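Local coordinates for protein glycoside hydrolase YxiA (Bacillus licheniformis, PDB 3LV4) that probably hydrolyses glycosidic bonds of arabinan as a calcium-binding family 43 glycoside hydrolase, at residues Arg265-Tyr270 / Lys364-Asp369. Residues are numbered along the deposited sequence; the frame is centred on the assembly and turned at random.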
ATOM      1  N   ARG A 265     -17.436   2.835 -10.067  1.00  9.78           N
ATOM      2  CA  ARG A 265     -17.826   4.217 -10.337  1.00 10.87           C
ATOM      3  C   ARG A 265     -18.185   4.964  -9.050  1.00  9.83           C
ATOM      4  O   ARG A 265     -17.920   6.157  -8.918  1.00 11.14           O
ATOM      5  CB  ARG A 265     -19.002   4.257 -11.310  1.00 15.67           C
ATOM      6  CG  ARG A 265     -18.655   4.768 -12.705  1.00 23.66           C
ATOM      7  CD  ARG A 265     -17.802   3.800 -13.515  1.00 22.97           C
ATOM      8  NE  ARG A 265     -16.368   3.866 -13.208  1.00 19.41           N
ATOM      9  CZ  ARG A 265     -15.530   2.858 -13.432  1.00 18.50           C
ATOM     10  NH1 ARG A 265     -15.997   1.729 -13.952  1.00 20.88           N
ATOM     11  NH2 ARG A 265     -14.237   2.965 -13.132  1.00 15.40           N
ATOM     12  N   SER A 266     -18.789   4.267  -8.095  1.00  8.26           N
ATOM     13  CA  SER A 266     -19.224   4.923  -6.869  1.00 10.39           C
ATOM     14  C   SER A 266     -18.087   5.260  -5.917  1.00 10.71           C
ATOM     15  O   SER A 266     -18.198   6.202  -5.126  1.00 13.04           O
ATOM     16  CB  SER A 266     -20.268   4.078  -6.140  1.00 11.06           C
ATOM     17  OG  SER A 266     -21.497   4.138  -6.835  1.00 11.89           O
ATOM     18  N   ILE A 267     -17.001   4.496  -5.985  1.00  8.94           N
ATOM     19  CA  ILE A 267     -15.917   4.679  -5.020  1.00  8.75           C
ATOM     20  C   ILE A 267     -14.744   5.482  -5.576  1.00  9.53           C
ATOM     21  O   ILE A 267     -14.028   6.135  -4.818  1.00  9.67           O
ATOM     22  CB  ILE A 267     -15.405   3.343  -4.424  1.00  8.88           C
ATOM     23  CG1 ILE A 267     -14.737   2.477  -5.500  1.00  8.42           C
ATOM     24  CG2 ILE A 267     -16.546   2.576  -3.717  1.00 11.01           C
ATOM     25  CD1 ILE A 267     -13.987   1.282  -4.923  1.00  8.72           C
ATOM     26  N   GLU A 268     -14.569   5.477  -6.895  1.00  8.60           N
ATOM     27  CA  GLU A 268     -13.396   6.138  -7.478  1.00  9.87           C
ATOM     28  C   GLU A 268     -13.287   7.665  -7.269  1.00  8.89           C
ATOM     29  O   GLU A 268     -12.194   8.215  -7.396  1.00 10.03           O
ATOM     30  CB  GLU A 268     -13.231   5.790  -8.963  1.00 12.26           C
ATOM     31  CG  GLU A 268     -14.286   6.389  -9.868  1.00 10.10           C
ATOM     32  CD  GLU A 268     -14.147   5.927 -11.316  1.00 12.43           C
ATOM     33  OE1 GLU A 268     -13.197   5.172 -11.648  1.00 14.05           O
ATOM     34  OE2 GLU A 268     -15.002   6.317 -12.127  1.00 13.64           O
ATOM     35  N   PRO A 269     -14.401   8.359  -6.954  1.00  8.68           N
ATOM     36  CA  PRO A 269     -14.191   9.792  -6.700  1.00  9.83           C
ATOM     37  C   PRO A 269     -13.480  10.087  -5.385  1.00  9.17           C
ATOM     38  O   PRO A 269     -13.170  11.249  -5.117  1.00 11.22           O
ATOM     39  CB  PRO A 269     -15.624  10.363  -6.625  1.00 11.11           C
ATOM     40  CG  PRO A 269     -16.488   9.360  -7.324  1.00 10.05           C
ATOM     41  CD  PRO A 269     -15.832   8.015  -7.044  1.00  9.41           C
ATOM     42  N   TYR A 270     -13.216   9.066  -4.577  1.00  8.85           N
ATOM     43  CA  TYR A 270     -12.814   9.294  -3.191  1.00  7.88           C
ATOM     44  C   TYR A 270     -11.449   8.730  -2.871  1.00  8.56           C
ATOM     45  O   TYR A 270     -11.017   7.762  -3.493  1.00  8.85           O
ATOM     46  CB  TYR A 270     -13.855   8.686  -2.257  1.00 10.24           C
ATOM     47  CG  TYR A 270     -15.208   9.288  -2.494  1.00  9.41           C
ATOM     48  CD1 TYR A 270     -15.475  10.599  -2.117  1.00 12.85           C
ATOM     49  CD2 TYR A 270     -16.213   8.569  -3.122  1.00  9.66           C
ATOM     50  CE1 TYR A 270     -16.710  11.170  -2.347  1.00 14.07           C
ATOM     51  CE2 TYR A 270     -17.461   9.139  -3.351  1.00 12.06           C
ATOM     52  CZ  TYR A 270     -17.696  10.437  -2.959  1.00 13.09           C
ATOM     53  OH  TYR A 270     -18.925  11.019  -3.174  1.00 14.68           O
ATOM     54  N   LYS A 364      -7.768  10.146 -11.265  1.00  9.62           N
ATOM     55  CA  LYS A 364      -8.467   9.724 -10.047  1.00  9.92           C
ATOM     56  C   LYS A 364      -9.394   8.532 -10.274  1.00 12.84           C
ATOM     57  O   LYS A 364     -10.148   8.147  -9.377  1.00 12.42           O
ATOM     58  CB  LYS A 364      -9.221  10.899  -9.395  1.00  8.57           C
ATOM     59  CG  LYS A 364      -8.606  11.364  -8.073  1.00  8.85           C
ATOM     60  CD  LYS A 364      -8.858  10.365  -6.942  1.00  9.31           C
ATOM     61  CE  LYS A 364     -10.228  10.555  -6.281  1.00  8.15           C
ATOM     62  NZ  LYS A 364     -10.257  11.665  -5.258  1.00  7.91           N
ATOM     63  N   ASP A 365      -9.310   7.932 -11.460  1.00 11.72           N
ATOM     64  CA  ASP A 365     -10.151   6.792 -11.794  1.00 12.41           C
ATOM     65  C   ASP A 365      -9.576   5.460 -11.307  1.00 12.32           C
ATOM     66  O   ASP A 365      -8.408   5.370 -10.923  1.00 12.91           O
ATOM     67  CB  ASP A 365     -10.417   6.724 -13.306  1.00 14.50           C
ATOM     68  CG  ASP A 365      -9.129   6.792 -14.155  1.00 19.15           C
ATOM     69  OD1 ASP A 365      -8.012   6.949 -13.601  1.00 19.50           O
ATOM     70  OD2 ASP A 365      -9.245   6.695 -15.402  1.00 20.49           O
ATOM     71  N   ILE A 366     -10.424   4.437 -11.296  1.00 10.32           N
ATOM     72  CA  ILE A 366      -9.942   3.062 -11.286  1.00  9.72           C
ATOM     73  C   ILE A 366      -9.899   2.641 -12.745  1.00 11.23           C
ATOM     74  O   ILE A 366     -10.936   2.553 -13.409  1.00 10.64           O
ATOM     75  CB  ILE A 366     -10.851   2.119 -10.475  1.00  8.98           C
ATOM     76  CG1 ILE A 366     -10.819   2.496  -8.991  1.00 11.17           C
ATOM     77  CG2 ILE A 366     -10.393   0.664 -10.652  1.00 11.39           C
ATOM     78  CD1 ILE A 366     -11.999   1.969  -8.197  1.00 10.44           C
ATOM     79  N   SER A 367      -8.691   2.434 -13.261  1.00 10.67           N
ATOM     80  CA  SER A 367      -8.510   2.170 -14.683  1.00 10.90           C
ATOM     81  C   SER A 367      -7.362   1.209 -14.929  1.00 11.47           C
ATOM     82  O   SER A 367      -6.294   1.355 -14.350  1.00 10.30           O
ATOM     83  CB  SER A 367      -8.235   3.468 -15.438  1.00 11.75           C
ATOM     84  OG  SER A 367      -7.819   3.187 -16.770  1.00 13.55           O
ATOM     85  N   ALA A 368      -7.586   0.235 -15.805  1.00 10.76           N
ATOM     86  CA  ALA A 368      -6.542  -0.711 -16.180  1.00  9.54           C
ATOM     87  C   ALA A 368      -5.636  -0.154 -17.286  1.00  9.98           C
ATOM     88  O   ALA A 368      -4.625  -0.771 -17.624  1.00 12.06           O
ATOM     89  CB  ALA A 368      -7.151  -2.043 -16.597  1.00  9.60           C
ATOM     90  N   ASP A 369      -5.996   1.011 -17.832  1.00  9.52           N
ATOM     91  CA  ASP A 369      -5.222   1.654 -18.901  1.00 10.85           C
ATOM     92  C   ASP A 369      -3.796   1.955 -18.448  1.00 11.55           C
ATOM     93  O   ASP A 369      -3.597   2.494 -17.360  1.00 10.87           O
ATOM     94  CB  ASP A 369      -5.842   3.007 -19.288  1.00 15.38           C
ATOM     95  CG  ASP A 369      -7.093   2.882 -20.149  1.00 20.14           C
ATOM     96  OD1 ASP A 369      -7.564   1.756 -20.406  1.00 20.25           O
ATOM     97  OD2 ASP A 369      -7.612   3.947 -20.571  1.00 23.65           O
TER
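Glu268 puts its carboxylate against the backbone of Asp365 and Ile366. Glu268 CB lies 3.9 Å from Lys364 O, with Ile366 CG1 also near. CG sits between the backbone N and the carbonyl carbon (chi1 70°), and the chain then runs extended, bringing CD close to Ile366 N and Asp365 CA. At the tip, Glu268 OE1 accepts from Ile366 N at 2.9 Å, an almost straight bond (167°) on the anti side of the carboxylate. Arg265 grips the same group side-on: Arg265 NE binds Glu268 OE2 at 3.0 Å and Arg265 NH2 binds Glu268 OE1 at 2.9 Å. Both oxygens lie near the guanidinium plane, yet NE stands 56° out of the carboxylate plane, so the two flat groups are tilted, not coplanar. The apolar part is Ile267 CG1 against Ile366 CD1 at 3.9 Å; both side chains touch Phe220 of strand 213-220. Lys364 NZ donates to Pro269 O (2.9 Å) from above the carbonyl plane, and also to Glu434 O and Gly271 O. Glu268 O and Lys364 O, both acceptors, approach to 2.8 Å; Arg232 donates to each, probably offsetting their repulsion. The contact joins the family 43 region to a C-terminal loop. Arg265 and the Ile366 N-H together probably hold the carboxylate's rotation, and the guanidinium probably favours its ionised form.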